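Local coordinates for cytochrome c' (Thermochromatium tepidum, PDB 3VRC), which binds a covalently attached heme c within a four-helix bundle and probably serves in electron transport in this thermophilic purple photosynthetic bacterium, at residues Q8-R12 and A56-T62; V46-N51 and L91-N96; R72-L77 and K127-D131. The contacts are given in a common frame with arbitrary orientation. Residue numbers count along the deposited sequence, not the author numbering.

Contact 1: Q8-R12 and A56-T62; sequences QIETR and ALYGPGT. With HEC (heme c), chain L.
One turn of helix, Gln8-Arg12, is held against the irregular segment Ala56-Thr62, which closes in a type II beta turn from Gly59 to Thr62. The CA of Gln8 is nearest that of Leu57 (4.7 Å), the CA of Ile9 that of Thr62 (6.4 Å). Arg12, whose planar guanidinium can serve loop oxygens and a carboxylate at once, takes chi1 p with chi2 and chi3 t and ties the loop into the heme pocket: NH1 donates to Leu57 O at 2.7 Å and Thr62 OG1 at 3.0 Å, NH2 to Thr62 O at 2.9 Å, and NE and NH2 both to heme propionate O2D (2.8 and 3.1 Å). The guanidinium lies flat on the Tyr58 ring (centres 4.1 Å, planes at 9°), with Arg12 CD in CH-pi contact; Tyr58 takes chi1 m, and its hydroxyl bonds to Tyr16. Thr62, chi1 p, turns OG1 back onto Gly59 O at 2.7 Å. Gln8 (m, t, chi3 62°) accepts from Gly59 N through OE1 at 2.9 Å, where a side chain on residue 59 would clash; a water takes Gln8 NE2 (3.0 Å) and donates to Pro60 O (2.7 Å). Helix 5-31 thus carries the loop that follows helix 36-50, with Phe78 of helix 75-78 packed on Arg12, Tyr58 and Thr62, and Trp21 of the second subunit against Thr11 and Leu57.

Contact 2: V46-N51 and L91-N96; sequences VAAIAN and LGTAAN. With HEC (heme c), chain L.
In the four-helix bundle of cytochrome c', the end of helix 36-50 runs antiparallel to helix 81-103. The axes of the short helices 46-50 and 91-96 approach to 8.1 Å with a signed crossing angle of -159°, and Ala47 lies opposite Ala95 (CA-CA 4.5 Å) and Ala50 opposite Gly92 (4.8 Å). Such close backbones call for residues with little or no side chain.

Val46, chi1 t, begins the segment with CG1 4.0 Å from Ala95 CB; it also packs on Met23 of helix 5-31. At Ala47 the methyl CB rests 3.6 Å from Ala95 O and 3.6 Å from Asn96 OD1, a close fit for a methyl group. Ala48 points away, and the end of Ile49 leads away to helix 5-31; they also meet Val45 and Phe18 of the second subunit. Ala50 points toward helix 81-103, its CB 3.8 Å from Ala95 CB and 3.7 Å from Leu91 CD2. Leu91, chi1 t and chi2 p, places its other methyl, CD1, 3.7 Å from heme CAB, so the packing of the bundle continues onto the cofactor. Gly92 lies beside Ala50 and Asn51, where a CB would collide with Asn51 OD1.

Asn51, the first residue to leave helical angles, adopts chi1 m and has a short amide that can donate to carbonyls of both helices. Its ND2 donates backward to Ala47 O at 2.9 Å and, almost linearly (172°), across the interface to Gly92 O at 3.1 Å.

Contact 3: R72-L77 and K127-D131; sequences RAKPEL and KYRAD. With HEC (heme c), chain L.
Arg72, Tyr128 and Lys74 lose the most surface here. Arg72-Lys74 is loop leading into a weakly bonded helix about 75-77; helix 107-128 ends at Tyr128, and Arg129 leaves helical angles. Ala73 and Arg129 form a single beta bridge (CA-CA 5.0 Å): Ala130 N donates to Arg72 O at 2.8 Å and Lys74 N to Tyr128 O at 3.0 Å. Arg72 (m, t, chi3 p) folds back so that NE and NH2 each donate to Ala130 O at 2.9 Å, its guanidinium stacked on that of Arg129 (centres 4.3 Å, planes at 30°). Tyr128, chi1 m, suits a place needing an apolar ring with a polar tip: CD1 lies 3.4 Å from Leu77 CA, and the hydroxyl bonds to Asp83. Lys74, extended from chi1 m, sends NZ to a water (2.9 Å) that donates to Lys127 O; another lies between NZ and Arg129 O. Arg72 N donates to heme O1D at 2.8 Å and Arg129 CD lies 3.4 Å from heme CHA, making this the propionate-side wall of the cytochrome c' heme pocket.

In the fold
All three contacts touch the heme, but from different depths. Contact 2 is the buried one, its centre about 7 Å from the centre of the chain, and joins two bundle helices mainly through alanines and a glycine, with Val46, Leu91 and one asparagine-to-backbone hydrogen bond; contacts 1 and 3, their centres about 15 Å from it, are partly buried and rely on arginines, backbone carbonyls and a heme propionate. These two share one site: they touch through Arg12 NH2 and Ala73 CB at 3.6 Å and through Tyr58 CE1 and Leu77 CD1 at 3.7 Å, whereas contact 2 touches neither. Contacts 1 and 2 also meet the second subunit, unlike contact 3.

Contact 1: Q8-R12 and A56-T62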
loop_
_atom_site.group_PDB
_atom_site.type_symbol
_atom_site.label_atom_id
_atom_site.label_comp_id
_atom_site.label_asym_id
_atom_site.label_seq_id
_atom_site.Cartn_x
_atom_site.Cartn_y
_atom_site.Cartn_z
ATOM N N GLN B 8 9.263 -5.475 -10.369
ATOM C CA GLN B 8 9.553 -5.701 -8.950
ATOM C C GLN B 8 10.051 -4.403 -8.318
ATOM O O GLN B 8 9.639 -4.044 -7.213
ATOM C CB GLN B 8 10.615 -6.795 -8.792
ATOM C CG GLN B 8 10.065 -8.166 -9.057
ATOM C CD GLN B 8 11.199 -9.175 -9.010
ATOM O OE1 GLN B 8 11.832 -9.331 -7.990
ATOM N NE2 GLN B 8 11.518 -9.767 -10.166
ATOM N N ILE B 9 10.932 -3.677 -9.005
ATOM C CA ILE B 9 11.443 -2.402 -8.484
ATOM C C ILE B 9 10.281 -1.433 -8.324
ATOM O O ILE B 9 10.120 -0.786 -7.279
ATOM C CB ILE B 9 12.528 -1.823 -9.398
ATOM C CG1 ILE B 9 13.786 -2.715 -9.381
ATOM C CG2 ILE B 9 12.875 -0.435 -8.989
ATOM C CD1 ILE B 9 14.763 -2.382 -10.521
ATOM N N GLU B 10 9.455 -1.291 -9.363
ATOM C CA GLU B 10 8.358 -0.335 -9.253
ATOM C C GLU B 10 7.386 -0.723 -8.151
ATOM O O GLU B 10 6.861 0.145 -7.456
ATOM C CB GLU B 10 7.627 -0.223 -10.571
ATOM C CG GLU B 10 8.462 0.510 -11.605
ATOM C CD GLU B 10 7.757 0.514 -12.903
ATOM O OE1 GLU B 10 7.328 -0.612 -13.349
ATOM O OE2 GLU B 10 7.614 1.636 -13.480
ATOM N N THR B 11 7.138 -2.002 -7.998
ATOM C CA THR B 11 6.151 -2.454 -7.009
ATOM C C THR B 11 6.683 -2.220 -5.585
ATOM O O THR B 11 5.918 -1.802 -4.704
ATOM C CB THR B 11 5.751 -3.870 -7.246
ATOM O OG1 THR B 11 5.209 -4.005 -8.590
ATOM C CG2 THR B 11 4.666 -4.351 -6.271
ATOM N N ARG B 12 7.964 -2.541 -5.337
ATOM C CA ARG B 12 8.463 -2.309 -3.989
ATOM C C ARG B 12 8.480 -0.834 -3.704
ATOM O O ARG B 12 8.118 -0.395 -2.590
ATOM C CB ARG B 12 9.820 -3.010 -3.764
ATOM C CG ARG B 12 11.029 -2.401 -4.495
ATOM C CD ARG B 12 12.114 -3.454 -4.680
ATOM N NE ARG B 12 13.348 -2.877 -5.161
ATOM C CZ ARG B 12 14.351 -3.596 -5.698
ATOM N NH1 ARG B 12 14.216 -4.912 -5.870
ATOM N NH2 ARG B 12 15.497 -2.971 -5.980
ATOM N N ALA B 56 9.824 -10.831 -1.884
ATOM C CA ALA B 56 9.600 -11.415 -3.200
ATOM C C ALA B 56 9.896 -10.418 -4.334
ATOM O O ALA B 56 9.971 -10.819 -5.493
ATOM C CB ALA B 56 8.184 -11.941 -3.331
ATOM N N LEU B 57 10.056 -9.155 -4.010
ATOM C CA LEU B 57 10.310 -8.096 -4.979
ATOM C C LEU B 57 11.805 -7.733 -5.127
ATOM O O LEU B 57 12.151 -6.719 -5.738
ATOM C CB LEU B 57 9.489 -6.862 -4.608
ATOM C CG LEU B 57 7.987 -7.099 -4.498
ATOM C CD1 LEU B 57 7.259 -5.909 -3.892
ATOM C CD2 LEU B 57 7.388 -7.424 -5.857
ATOM N N TYR B 58 12.667 -8.589 -4.522
ATOM C CA TYR B 58 14.108 -8.382 -4.555
ATOM C C TYR B 58 14.827 -9.497 -5.329
ATOM O O TYR B 58 15.870 -10.001 -4.902
ATOM C CB TYR B 58 14.739 -8.146 -3.167
ATOM C CG TYR B 58 14.392 -6.810 -2.581
ATOM C CD1 TYR B 58 15.209 -5.733 -2.815
ATOM C CD2 TYR B 58 13.161 -6.627 -1.879
ATOM C CE1 TYR B 58 14.913 -4.527 -2.337
ATOM C CE2 TYR B 58 12.848 -5.375 -1.369
ATOM C CZ TYR B 58 13.737 -4.337 -1.576
ATOM O OH TYR B 58 13.495 -3.059 -1.175
ATOM N N GLY B 59 14.250 -9.892 -6.474
ATOM C CA GLY B 59 14.775 -11.003 -7.256
ATOM C C GLY B 59 15.992 -10.605 -8.020
ATOM O O GLY B 59 16.419 -9.463 -8.085
ATOM N N PRO B 60 16.563 -11.582 -8.730
ATOM C CA PRO B 60 17.685 -11.331 -9.640
ATOM C C PRO B 60 17.347 -10.276 -10.665
ATOM O O PRO B 60 16.223 -10.250 -11.189
ATOM C CB PRO B 60 17.899 -12.691 -10.323
ATOM C CG PRO B 60 17.325 -13.697 -9.386
ATOM C CD PRO B 60 16.192 -13.006 -8.653
ATOM N N GLY B 61 18.320 -9.401 -10.925
ATOM C CA GLY B 61 18.219 -8.349 -11.908
ATOM C C GLY B 61 17.650 -7.079 -11.343
ATOM O O GLY B 61 17.593 -6.059 -12.045
ATOM N N THR B 62 17.259 -7.108 -10.063
ATOM C CA THR B 62 16.656 -5.921 -9.467
ATOM C C THR B 62 17.644 -5.028 -8.695
ATOM O O THR B 62 17.249 -4.073 -7.982
ATOM C CB THR B 62 15.439 -6.221 -8.545
ATOM O OG1 THR B 62 15.903 -6.870 -7.339
ATOM C CG2 THR B 62 14.384 -6.985 -9.248
HETATM FE FE HEC L . 12.044 1.930 2.807
HETATM C CHA HEC L . 12.830 3.051 -0.367
HETATM C CHB HEC L . 9.843 4.536 3.209
HETATM C CHC HEC L . 10.871 0.514 5.674
HETATM C CHD HEC L . 14.223 -0.653 2.383
HETATM N NA HEC L . 11.491 3.563 1.654
HETATM C C1A HEC L . 11.910 3.843 0.392
HETATM C C2A HEC L . 11.396 5.097 -0.029
HETATM C C3A HEC L . 10.538 5.564 1.005
HETATM C C4A HEC L . 10.607 4.521 1.998
HETATM C CMA HEC L . 9.683 6.769 1.045
HETATM C CAA HEC L . 11.775 5.820 -1.282
HETATM C CBA HEC L . 10.678 6.150 -2.174
HETATM C CGA HEC L . 10.065 4.860 -2.593
HETATM O O1A HEC L . 8.784 4.862 -2.654
HETATM O O2A HEC L . 10.704 3.860 -2.943
HETATM N NB HEC L . 10.580 2.414 4.152
HETATM C C1B HEC L . 9.823 3.502 4.173
HETATM C C2B HEC L . 9.026 3.612 5.375
HETATM C C3B HEC L . 9.306 2.422 6.051
HETATM C C4B HEC L . 10.277 1.696 5.264
HETATM C CMB HEC L . 8.105 4.689 5.758
HETATM C CAB HEC L . 8.819 1.925 7.401
HETATM C CBB HEC L . 7.393 2.134 7.728
HETATM N NC HEC L . 12.469 0.224 3.845
HETATM C C1C HEC L . 11.910 -0.187 5.027
HETATM C C2C HEC L . 12.548 -1.393 5.550
HETATM C C3C HEC L . 13.503 -1.716 4.561
HETATM C C4C HEC L . 13.428 -0.679 3.548
HETATM C CMC HEC L . 12.198 -2.010 6.850
HETATM C CAC HEC L . 14.501 -2.846 4.543
HETATM C CBC HEC L . 14.188 -4.019 5.423
HETATM N ND HEC L . 13.312 1.349 1.357
HETATM C C1D HEC L . 14.115 0.258 1.331
HETATM C C2D HEC L . 14.843 0.118 0.107
HETATM C C3D HEC L . 14.406 1.121 -0.718
HETATM C C4D HEC L . 13.414 1.855 0.085
HETATM C CMD HEC L . 15.882 -0.941 -0.199
HETATM C CAD HEC L . 14.740 1.412 -2.149
HETATM C CBD HEC L . 13.754 0.662 -3.086
HETATM C CGD HEC L . 14.127 0.804 -4.552
HETATM O O1D HEC L . 14.383 1.970 -4.970
HETATM O O2D HEC L . 14.199 -0.228 -5.238
HETATM O O HOH W 1 13.862 -11.532 -10.841
#

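Contact 2: V46-N51 and L91-N96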
loop_
_atom_site.group_PDB
_atom_site.type_symbol
_atom_site.label_atom_id
_atom_site.label_comp_id
_atom_site.label_asym_id
_atom_site.label_seq_id
_atom_site.Cartn_x
_atom_site.Cartn_y
_atom_site.Cartn_z
ATOM N N VAL B 46 0.219 0.499 7.171
ATOM C CA VAL B 46 1.617 0.187 7.453
ATOM C C VAL B 46 1.764 -1.235 7.843
ATOM O O VAL B 46 2.669 -1.946 7.353
ATOM C CB VAL B 46 2.189 1.200 8.491
ATOM C CG1 VAL B 46 3.653 0.836 8.803
ATOM C CG2 VAL B 46 2.092 2.606 8.023
ATOM N N ALA B 47 0.884 -1.749 8.726
ATOM C CA ALA B 47 0.915 -3.133 9.110
ATOM C C ALA B 47 0.742 -4.058 7.923
ATOM O O ALA B 47 1.463 -5.082 7.780
ATOM C CB ALA B 47 -0.132 -3.412 10.157
ATOM N N ALA B 48 -0.225 -3.773 7.076
ATOM C CA ALA B 48 -0.511 -4.671 5.958
ATOM C C ALA B 48 0.692 -4.688 4.979
ATOM O O ALA B 48 1.119 -5.782 4.549
ATOM C CB ALA B 48 -1.793 -4.292 5.239
ATOM N N ILE B 49 1.169 -3.533 4.596
ATOM C CA ILE B 49 2.271 -3.500 3.625
ATOM C C ILE B 49 3.538 -4.113 4.209
ATOM O O ILE B 49 4.229 -4.889 3.527
ATOM C CB ILE B 49 2.502 -2.108 3.104
ATOM C CG1 ILE B 49 1.251 -1.613 2.328
ATOM C CG2 ILE B 49 3.784 -2.061 2.233
ATOM C CD1 ILE B 49 1.379 -0.227 1.768
ATOM N N ALA B 50 3.818 -3.869 5.493
ATOM C CA ALA B 50 5.020 -4.436 6.109
ATOM C C ALA B 50 4.955 -5.924 6.198
ATOM O O ALA B 50 6.008 -6.562 6.329
ATOM C CB ALA B 50 5.222 -3.815 7.478
ATOM N N ASN B 51 3.764 -6.553 6.172
ATOM C CA ASN B 51 3.582 -7.924 6.276
ATOM C C ASN B 51 3.117 -8.592 4.967
ATOM O O ASN B 51 2.620 -9.693 4.966
ATOM C CB ASN B 51 2.629 -8.272 7.431
ATOM C CG ASN B 51 3.322 -7.959 8.755
ATOM O OD1 ASN B 51 4.196 -8.728 9.183
ATOM N ND2 ASN B 51 3.012 -6.861 9.385
ATOM N N LEU B 91 10.380 -4.739 11.055
ATOM C CA LEU B 91 9.315 -3.829 10.648
ATOM C C LEU B 91 7.957 -4.505 10.722
ATOM O O LEU B 91 7.006 -3.869 11.219
ATOM C CB LEU B 91 9.536 -3.283 9.238
ATOM C CG LEU B 91 8.450 -2.303 8.804
ATOM C CD1 LEU B 91 8.567 -1.011 9.557
ATOM C CD2 LEU B 91 8.493 -2.062 7.287
ATOM N N GLY B 92 7.818 -5.739 10.250
ATOM C CA GLY B 92 6.519 -6.371 10.264
ATOM C C GLY B 92 5.934 -6.432 11.668
ATOM O O GLY B 92 4.754 -6.169 11.894
ATOM N N THR B 93 6.792 -6.836 12.621
ATOM C CA THR B 93 6.354 -6.991 14.014
ATOM C C THR B 93 6.029 -5.628 14.582
ATOM O O THR B 93 4.949 -5.450 15.249
ATOM C CB THR B 93 7.480 -7.648 14.816
ATOM O OG1 THR B 93 7.681 -8.954 14.244
ATOM C CG2 THR B 93 7.181 -7.676 16.334
ATOM N N ALA B 94 6.863 -4.617 14.392
ATOM C CA ALA B 94 6.611 -3.278 14.934
ATOM C C ALA B 94 5.345 -2.718 14.304
ATOM O O ALA B 94 4.536 -2.062 14.998
ATOM C CB ALA B 94 7.795 -2.358 14.707
ATOM N N ALA B 95 5.149 -2.948 13.010
ATOM C CA ALA B 95 3.968 -2.360 12.322
ATOM C C ALA B 95 2.704 -3.029 12.835
ATOM O O ALA B 95 1.680 -2.329 13.025
ATOM C CB ALA B 95 4.119 -2.556 10.839
ATOM N N ASN B 96 2.694 -4.320 13.057
ATOM C CA ASN B 96 1.542 -4.957 13.683
ATOM C C ASN B 96 1.256 -4.366 15.074
ATOM O O ASN B 96 0.089 -4.080 15.425
ATOM C CB ASN B 96 1.717 -6.433 13.767
ATOM C CG ASN B 96 1.441 -7.102 12.422
ATOM O OD1 ASN B 96 0.709 -6.599 11.586
ATOM N ND2 ASN B 96 1.938 -8.302 12.286
HETATM FE FE HEC L . 12.044 1.930 2.807
HETATM C CHA HEC L . 12.830 3.051 -0.367
HETATM C CHB HEC L . 9.843 4.536 3.209
HETATM C CHC HEC L . 10.871 0.514 5.674
HETATM C CHD HEC L . 14.223 -0.653 2.383
HETATM N NA HEC L . 11.491 3.563 1.654
HETATM C C1A HEC L . 11.910 3.843 0.392
HETATM C C2A HEC L . 11.396 5.097 -0.029
HETATM C C3A HEC L . 10.538 5.564 1.005
HETATM C C4A HEC L . 10.607 4.521 1.998
HETATM C CMA HEC L . 9.683 6.769 1.045
HETATM C CAA HEC L . 11.775 5.820 -1.282
HETATM C CBA HEC L . 10.678 6.150 -2.174
HETATM C CGA HEC L . 10.065 4.860 -2.593
HETATM O O1A HEC L . 8.784 4.862 -2.654
HETATM O O2A HEC L . 10.704 3.860 -2.943
HETATM N NB HEC L . 10.580 2.414 4.152
HETATM C C1B HEC L . 9.823 3.502 4.173
HETATM C C2B HEC L . 9.026 3.612 5.375
HETATM C C3B HEC L . 9.306 2.422 6.051
HETATM C C4B HEC L . 10.277 1.696 5.264
HETATM C CMB HEC L . 8.105 4.689 5.758
HETATM C CAB HEC L . 8.819 1.925 7.401
HETATM C CBB HEC L . 7.393 2.134 7.728
HETATM N NC HEC L . 12.469 0.224 3.845
HETATM C C1C HEC L . 11.910 -0.187 5.027
HETATM C C2C HEC L . 12.548 -1.393 5.550
HETATM C C3C HEC L . 13.503 -1.716 4.561
HETATM C C4C HEC L . 13.428 -0.679 3.548
HETATM C CMC HEC L . 12.198 -2.010 6.850
HETATM C CAC HEC L . 14.501 -2.846 4.543
HETATM C CBC HEC L . 14.188 -4.019 5.423
HETATM N ND HEC L . 13.312 1.349 1.357
HETATM C C1D HEC L . 14.115 0.258 1.331
HETATM C C2D HEC L . 14.843 0.118 0.107
HETATM C C3D HEC L . 14.406 1.121 -0.718
HETATM C C4D HEC L . 13.414 1.855 0.085
HETATM C CMD HEC L . 15.882 -0.941 -0.199
HETATM C CAD HEC L . 14.740 1.412 -2.149
HETATM C CBD HEC L . 13.754 0.662 -3.086
HETATM C CGD HEC L . 14.127 0.804 -4.552
HETATM O O1D HEC L . 14.383 1.970 -4.970
HETATM O O2D HEC L . 14.199 -0.228 -5.238
HETATM O O HOH W 2 -0.885 -7.157 9.320
#

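Contact 3: R72-L77 and K127-D131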
loop_
_atom_site.group_PDB
_atom_site.type_symbol
_atom_site.label_atom_id
_atom_site.label_comp_id
_atom_site.label_asym_id
_atom_site.label_seq_id
_atom_site.Cartn_x
_atom_site.Cartn_y
_atom_site.Cartn_z
ATOM N N ARG B 72 17.002 2.764 -5.645
ATOM C CA ARG B 72 17.841 3.217 -4.566
ATOM C C ARG B 72 18.334 2.078 -3.686
ATOM O O ARG B 72 18.962 2.360 -2.624
ATOM C CB ARG B 72 17.044 4.225 -3.714
ATOM C CG ARG B 72 16.807 5.548 -4.459
ATOM C CD ARG B 72 15.862 6.519 -3.750
ATOM N NE ARG B 72 16.404 6.941 -2.455
ATOM C CZ ARG B 72 15.720 7.634 -1.551
ATOM N NH1 ARG B 72 14.450 8.022 -1.771
ATOM N NH2 ARG B 72 16.322 7.934 -0.405
ATOM N N ALA B 73 18.094 0.819 -4.054
ATOM C CA ALA B 73 18.651 -0.272 -3.315
ATOM C C ALA B 73 20.169 -0.331 -3.502
ATOM O O ALA B 73 20.638 -0.381 -4.638
ATOM C CB ALA B 73 18.009 -1.573 -3.739
ATOM N N LYS B 74 20.934 -0.358 -2.419
ATOM C CA LYS B 74 22.407 -0.378 -2.538
ATOM C C LYS B 74 22.858 -1.798 -2.843
ATOM O O LYS B 74 22.246 -2.794 -2.485
ATOM C CB LYS B 74 23.006 0.038 -1.208
ATOM C CG LYS B 74 22.853 1.526 -0.921
ATOM C CD LYS B 74 23.646 1.995 0.323
ATOM C CE LYS B 74 23.714 3.490 0.404
ATOM N NZ LYS B 74 24.593 3.898 1.528
ATOM N N PRO B 75 24.065 -1.909 -3.448
ATOM C CA PRO B 75 24.657 -3.257 -3.594
ATOM C C PRO B 75 24.745 -4.042 -2.260
ATOM O O PRO B 75 24.586 -5.265 -2.259
ATOM C CB PRO B 75 26.019 -2.992 -4.221
ATOM C CG PRO B 75 26.176 -1.523 -4.356
ATOM C CD PRO B 75 24.895 -0.829 -4.000
ATOM N N GLU B 76 24.977 -3.295 -1.175
ATOM C CA GLU B 76 25.065 -3.961 0.130
ATOM C C GLU B 76 23.808 -4.776 0.417
ATOM O O GLU B 76 23.863 -5.784 1.136
ATOM C CB GLU B 76 25.294 -2.968 1.251
ATOM C CG GLU B 76 26.719 -2.407 1.298
ATOM C CD GLU B 76 26.961 -1.103 0.514
ATOM O OE1 GLU B 76 26.260 -0.825 -0.507
ATOM O OE2 GLU B 76 27.910 -0.328 0.929
ATOM N N LEU B 77 22.636 -4.336 -0.043
ATOM C CA LEU B 77 21.399 -5.026 0.277
ATOM C C LEU B 77 21.487 -6.488 -0.285
ATOM O O LEU B 77 21.215 -7.469 0.415
ATOM C CB LEU B 77 20.222 -4.304 -0.395
ATOM C CG LEU B 77 18.835 -4.836 -0.047
ATOM C CD1 LEU B 77 17.804 -3.779 -0.226
ATOM C CD2 LEU B 77 18.472 -6.012 -0.906
ATOM N N LYS B 127 21.478 1.191 6.316
ATOM C CA LYS B 127 22.365 0.217 5.735
ATOM C C LYS B 127 22.212 0.070 4.236
ATOM O O LYS B 127 23.209 -0.231 3.553
ATOM C CB LYS B 127 22.115 -1.142 6.384
ATOM C CG LYS B 127 22.616 -1.267 7.816
ATOM C CD LYS B 127 22.175 -2.600 8.405
ATOM C CE LYS B 127 22.969 -3.038 9.624
ATOM N NZ LYS B 127 22.317 -4.278 10.185
ATOM N N TYR B 128 20.953 0.100 3.741
ATOM C CA TYR B 128 20.669 -0.515 2.465
ATOM C C TYR B 128 19.991 0.370 1.410
ATOM O O TYR B 128 19.787 -0.089 0.287
ATOM C CB TYR B 128 19.823 -1.753 2.683
ATOM C CG TYR B 128 20.486 -2.814 3.542
ATOM C CD1 TYR B 128 21.770 -3.276 3.212
ATOM C CD2 TYR B 128 19.883 -3.322 4.689
ATOM C CE1 TYR B 128 22.423 -4.212 4.003
ATOM C CE2 TYR B 128 20.510 -4.269 5.450
ATOM C CZ TYR B 128 21.806 -4.724 5.108
ATOM O OH TYR B 128 22.469 -5.649 5.892
ATOM N N ARG B 129 19.665 1.610 1.742
ATOM C CA ARG B 129 19.010 2.521 0.790
ATOM C C ARG B 129 19.875 3.710 0.528
ATOM O O ARG B 129 20.374 4.349 1.468
ATOM C CB ARG B 129 17.654 2.963 1.340
ATOM C CG ARG B 129 16.885 3.830 0.339
ATOM C CD ARG B 129 15.627 4.468 0.913
ATOM N NE ARG B 129 15.977 5.492 1.882
ATOM C CZ ARG B 129 15.067 6.246 2.483
ATOM N NH1 ARG B 129 13.748 6.055 2.247
ATOM N NH2 ARG B 129 15.433 7.214 3.310
ATOM N N ALA B 130 20.090 4.045 -0.750
ATOM C CA ALA B 130 20.844 5.258 -1.115
ATOM C C ALA B 130 20.033 6.503 -0.776
ATOM O O ALA B 130 18.822 6.536 -0.903
ATOM C CB ALA B 130 21.169 5.181 -2.592
ATOM N N ASP B 131 20.759 7.534 -0.334
ATOM C CA ASP B 131 20.181 8.842 -0.046
ATOM C C ASP B 131 19.917 9.569 -1.363
ATOM O O ASP B 131 20.545 9.266 -2.397
ATOM C CB ASP B 131 21.140 9.665 0.806
ATOM C CG ASP B 131 21.457 9.015 2.140
ATOM O OD1 ASP B 131 20.498 8.585 2.834
ATOM O OD2 ASP B 131 22.658 8.955 2.509
ATOM O OXT ASP B 131 19.080 10.490 -1.430
HETATM FE FE HEC L . 12.044 1.930 2.807
HETATM C CHA HEC L . 12.830 3.051 -0.367
HETATM C CHB HEC L . 9.843 4.536 3.209
HETATM C CHC HEC L . 10.871 0.514 5.674
HETATM C CHD HEC L . 14.223 -0.653 2.383
HETATM N NA HEC L . 11.491 3.563 1.654
HETATM C C1A HEC L . 11.910 3.843 0.392
HETATM C C2A HEC L . 11.396 5.097 -0.029
HETATM C C3A HEC L . 10.538 5.564 1.005
HETATM C C4A HEC L . 10.607 4.521 1.998
HETATM C CMA HEC L . 9.683 6.769 1.045
HETATM C CAA HEC L . 11.775 5.820 -1.282
HETATM C CBA HEC L . 10.678 6.150 -2.174
HETATM C CGA HEC L . 10.065 4.860 -2.593
HETATM O O1A HEC L . 8.784 4.862 -2.654
HETATM O O2A HEC L . 10.704 3.860 -2.943
HETATM N NB HEC L . 10.580 2.414 4.152
HETATM C C1B HEC L . 9.823 3.502 4.173
HETATM C C2B HEC L . 9.026 3.612 5.375
HETATM C C3B HEC L . 9.306 2.422 6.051
HETATM C C4B HEC L . 10.277 1.696 5.264
HETATM C CMB HEC L . 8.105 4.689 5.758
HETATM C CAB HEC L . 8.819 1.925 7.401
HETATM C CBB HEC L . 7.393 2.134 7.728
HETATM N NC HEC L . 12.469 0.224 3.845
HETATM C C1C HEC L . 11.910 -0.187 5.027
HETATM C C2C HEC L . 12.548 -1.393 5.550
HETATM C C3C HEC L . 13.503 -1.716 4.561
HETATM C C4C HEC L . 13.428 -0.679 3.548
HETATM C CMC HEC L . 12.198 -2.010 6.850
HETATM C CAC HEC L . 14.501 -2.846 4.543
HETATM C CBC HEC L . 14.188 -4.019 5.423
HETATM N ND HEC L . 13.312 1.349 1.357
HETATM C C1D HEC L . 14.115 0.258 1.331
HETATM C C2D HEC L . 14.843 0.118 0.107
HETATM C C3D HEC L . 14.406 1.121 -0.718
HETATM C C4D HEC L . 13.414 1.855 0.085
HETATM C CMD HEC L . 15.882 -0.941 -0.199
HETATM C CAD HEC L . 14.740 1.412 -2.149
HETATM C CBD HEC L . 13.754 0.662 -3.086
HETATM C CGD HEC L . 14.127 0.804 -4.552
HETATM O O1D HEC L . 14.383 1.970 -4.970
HETATM O O2D HEC L . 14.199 -0.228 -5.238
HETATM O O HOH W 3 25.142 1.927 3.601
HETATM O O HOH W 4 22.368 4.250 3.359
HETATM O O HOH W 5 23.691 6.898 0.731
#